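Metallo-beta-lactamase domain-containing protein (Enterococcus faecalis, PDB 2AZ4) is of uncharacterised function but binds two zinc ions in a metallo-beta-lactamase fold and may bind RNA and act as an exonuclease. Local coordinates at residues A[278-287]-A[297-307]. Sequence-based numbering, arbitrary orientation.
Sequences TVVLEANMAA and VRYYYAESGKI
Leu281 and Tyr299 pair in parallel where strand 278-282 meets strand 298-300, the short segments 40° apart; Leu281 N donates to Arg298 O (3.0 Å), Ala283 N weakly to Tyr300 O, and Tyr300 N to Leu281 O, an oxygen whose place is less sure. A water completes one end, donating to Val279 O and accepting from Arg298 N and, in the guanidinium plane, Arg298 NH1. The extended arginine chain crosses Thr278 at about a right angle, CD 3.5 Å from Thr278 CG2. Val297 CG1 touches both Leu281 CD1 and Ala286 CB, 3.9 Å from each. Tyr299 sets its CB against Ala286 CB, and its hydroxyl bonds to Asn311 O. The Tyr300 ring lies along the backbone at Leu281 and Glu282, CE2 near Glu282 CA, its OH bonded to Gln331 O. Ala283 CB meets the Tyr301 ring obliquely, 3.4 Å from CD1, while Tyr301 OH accepts from Ile307 N. Ile307 returns to helix 283-293, its CD1 3.5 Å from Asn284 OD1 and its CG2 near Ala287 CB. Glu282, bent at chi2 (-88°), curls over the helix start as N-cap: OE1 accepts from Met285 N, OE2 from Asn284 N above the carboxylate plane and Asn284 ND2 (2.7 Å) through its syn lone pair. A second water links OE2 to Ala302 N. Glu303 OE2, 4.6 Å from Glu282 OE2, forms a salt bridge with Arg125, probably easing the like-charge proximity. In this right-handed beta-alpha-beta crossover at the sheet edge, away from the zinc ions, apolar packing joins the helix to strand 298-300 and its flanking loops, while Glu282 couples helix start to turn.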
# COMPACT_ATOMS: atom_id res chain seq x y z
N THR A 278 -17.58 10.25 -20.26
CA THR A 278 -16.17 10.16 -20.59
C THR A 278 -15.31 10.58 -19.41
O THR A 278 -15.46 11.67 -18.90
CB THR A 278 -15.81 11.09 -21.77
OG1 THR A 278 -16.59 10.75 -22.91
CG2 THR A 278 -14.33 10.99 -22.10
N VAL A 279 -14.40 9.71 -19.02
CA VAL A 279 -13.48 9.98 -17.91
C VAL A 279 -12.26 10.74 -18.39
O VAL A 279 -11.72 10.43 -19.45
CB VAL A 279 -13.03 8.67 -17.23
CG1 VAL A 279 -12.08 8.95 -16.08
CG2 VAL A 279 -14.26 7.90 -16.73
N VAL A 280 -11.83 11.73 -17.58
CA VAL A 280 -10.60 12.49 -17.84
C VAL A 280 -9.75 12.47 -16.57
O VAL A 280 -10.20 12.89 -15.50
CB VAL A 280 -10.89 13.96 -18.29
CG1 VAL A 280 -9.63 14.65 -18.76
CG2 VAL A 280 -11.92 13.97 -19.41
N LEU A 281 -8.53 11.98 -16.67
CA LEU A 281 -7.66 11.89 -15.49
C LEU A 281 -6.55 12.96 -15.52
O LEU A 281 -6.21 13.48 -16.59
CB LEU A 281 -7.05 10.48 -15.37
CG LEU A 281 -7.95 9.23 -15.20
CD1 LEU A 281 -7.18 7.91 -15.01
CD2 LEU A 281 -8.95 9.40 -14.06
N GLU A 282 -5.98 13.25 -14.35
CA GLU A 282 -4.77 14.05 -14.30
C GLU A 282 -3.70 13.27 -15.06
O GLU A 282 -3.73 12.05 -15.05
CB GLU A 282 -4.38 14.29 -12.83
CG GLU A 282 -3.13 15.15 -12.65
CD GLU A 282 -1.87 14.30 -12.65
OE1 GLU A 282 -1.99 13.11 -12.34
OE2 GLU A 282 -0.77 14.80 -12.97
N ALA A 283 -2.77 13.96 -15.72
CA ALA A 283 -1.83 13.32 -16.66
C ALA A 283 -0.97 12.19 -16.10
O ALA A 283 -0.77 11.17 -16.78
CB ALA A 283 -0.96 14.37 -17.38
N ASN A 284 -0.46 12.35 -14.88
CA ASN A 284 0.43 11.35 -14.27
C ASN A 284 -0.34 10.10 -13.95
O ASN A 284 0.20 9.00 -14.05
CB ASN A 284 1.14 11.90 -13.01
CG ASN A 284 2.17 12.99 -13.34
OD1 ASN A 284 3.27 12.69 -13.79
ND2 ASN A 284 1.82 14.24 -13.13
N MET A 285 -1.61 10.25 -13.59
CA MET A 285 -2.48 9.10 -13.38
C MET A 285 -2.77 8.36 -14.70
O MET A 285 -2.76 7.12 -14.75
CB MET A 285 -3.78 9.48 -12.66
CG MET A 285 -4.58 8.26 -12.14
SD MET A 285 -3.72 7.35 -10.81
CE MET A 285 -3.92 5.69 -11.45
N ALA A 286 -3.05 9.12 -15.75
CA ALA A 286 -3.22 8.56 -17.09
C ALA A 286 -1.97 7.81 -17.51
O ALA A 286 -2.05 6.71 -18.07
CB ALA A 286 -3.56 9.66 -18.10
N ALA A 287 -0.81 8.39 -17.25
CA ALA A 287 0.45 7.79 -17.66
C ALA A 287 0.71 6.46 -16.95
O ALA A 287 1.17 5.50 -17.59
CB ALA A 287 1.61 8.75 -17.42
N VAL A 297 -6.56 6.87 -21.80
CA VAL A 297 -7.71 7.64 -21.37
C VAL A 297 -7.39 9.11 -21.63
O VAL A 297 -6.21 9.49 -21.68
CB VAL A 297 -8.03 7.36 -19.86
CG1 VAL A 297 -6.88 7.82 -18.93
CG2 VAL A 297 -9.36 8.00 -19.44
N ARG A 298 -8.42 9.93 -21.76
CA ARG A 298 -8.28 11.40 -21.82
C ARG A 298 -7.69 11.94 -20.52
O ARG A 298 -7.83 11.32 -19.46
CB ARG A 298 -9.62 12.09 -22.18
CG ARG A 298 -10.05 11.85 -23.63
CD ARG A 298 -11.54 12.17 -23.83
NE ARG A 298 -11.99 11.78 -25.17
CZ ARG A 298 -12.30 10.53 -25.55
NH1 ARG A 298 -12.20 9.50 -24.70
NH2 ARG A 298 -12.68 10.31 -26.81
N TYR A 299 -6.99 13.06 -20.60
CA TYR A 299 -6.26 13.58 -19.46
C TYR A 299 -6.09 15.08 -19.55
O TYR A 299 -6.25 15.65 -20.61
CB TYR A 299 -4.88 12.93 -19.37
CG TYR A 299 -4.01 13.25 -20.58
CD1 TYR A 299 -3.14 14.35 -20.59
CD2 TYR A 299 -4.06 12.45 -21.72
CE1 TYR A 299 -2.35 14.62 -21.70
CE2 TYR A 299 -3.30 12.72 -22.83
CZ TYR A 299 -2.42 13.78 -22.81
OH TYR A 299 -1.66 14.04 -23.93
N TYR A 300 -5.73 15.69 -18.43
CA TYR A 300 -5.32 17.09 -18.38
C TYR A 300 -4.05 17.17 -17.54
O TYR A 300 -3.79 16.32 -16.67
CB TYR A 300 -6.43 18.00 -17.82
CG TYR A 300 -6.62 17.89 -16.34
CD1 TYR A 300 -6.19 18.91 -15.49
CD2 TYR A 300 -7.22 16.75 -15.78
CE1 TYR A 300 -6.37 18.80 -14.12
CE2 TYR A 300 -7.40 16.63 -14.41
CZ TYR A 300 -6.96 17.65 -13.59
OH TYR A 300 -7.11 17.53 -12.24
N TYR A 301 -3.25 18.18 -17.85
CA TYR A 301 -2.05 18.48 -17.08
C TYR A 301 -2.35 19.39 -15.91
O TYR A 301 -2.96 20.45 -16.07
CB TYR A 301 -1.01 19.14 -17.96
CG TYR A 301 -0.34 18.17 -18.88
CD1 TYR A 301 0.61 17.27 -18.37
CD2 TYR A 301 -0.60 18.17 -20.24
CE1 TYR A 301 1.26 16.37 -19.20
CE2 TYR A 301 0.05 17.27 -21.10
CZ TYR A 301 0.99 16.37 -20.54
OH TYR A 301 1.63 15.48 -21.34
N ALA A 302 -1.92 18.97 -14.72
CA ALA A 302 -1.98 19.82 -13.54
C ALA A 302 -0.58 20.38 -13.25
O ALA A 302 -0.35 21.01 -12.22
CB ALA A 302 -2.52 19.04 -12.37
N GLU A 303 0.36 20.14 -14.16
CA GLU A 303 1.73 20.60 -14.01
C GLU A 303 2.23 21.06 -15.38
O GLU A 303 1.62 20.77 -16.40
CB GLU A 303 2.62 19.47 -13.44
CG GLU A 303 2.23 19.07 -11.98
CD GLU A 303 2.80 17.72 -11.49
OE1 GLU A 303 3.77 17.18 -12.08
OE2 GLU A 303 2.26 17.20 -10.47
N SER A 304 3.34 21.80 -15.40
CA SER A 304 3.95 22.23 -16.65
C SER A 304 4.77 21.12 -17.33
O SER A 304 5.20 20.16 -16.70
CB SER A 304 4.76 23.52 -16.44
OG SER A 304 3.88 24.58 -16.06
N GLY A 305 4.97 21.25 -18.63
CA GLY A 305 5.71 20.24 -19.37
C GLY A 305 4.77 19.20 -19.95
O GLY A 305 3.54 19.36 -19.91
N LYS A 306 5.36 18.14 -20.49
CA LYS A 306 4.66 17.11 -21.23
C LYS A 306 5.20 15.77 -20.76
O LYS A 306 6.38 15.65 -20.41
CB LYS A 306 4.93 17.23 -22.73
CG LYS A 306 4.44 18.52 -23.40
CD LYS A 306 3.16 18.30 -24.20
CE LYS A 306 3.44 17.91 -25.68
NZ LYS A 306 4.08 19.04 -26.46
N ILE A 307 4.33 14.77 -20.73
CA ILE A 307 4.80 13.40 -20.52
C ILE A 307 4.84 12.77 -21.91
O ILE A 307 3.80 12.67 -22.57
CB ILE A 307 3.85 12.64 -19.60
CG1 ILE A 307 3.82 13.32 -18.22
CG2 ILE A 307 4.23 11.13 -19.53
CD1 ILE A 307 2.79 12.75 -17.28
O HOH W 1 -11.22 9.20 -21.83
O HOH W 2 -0.13 16.78 -14.51
O HOH W 3 -3.84 6.44 -20.04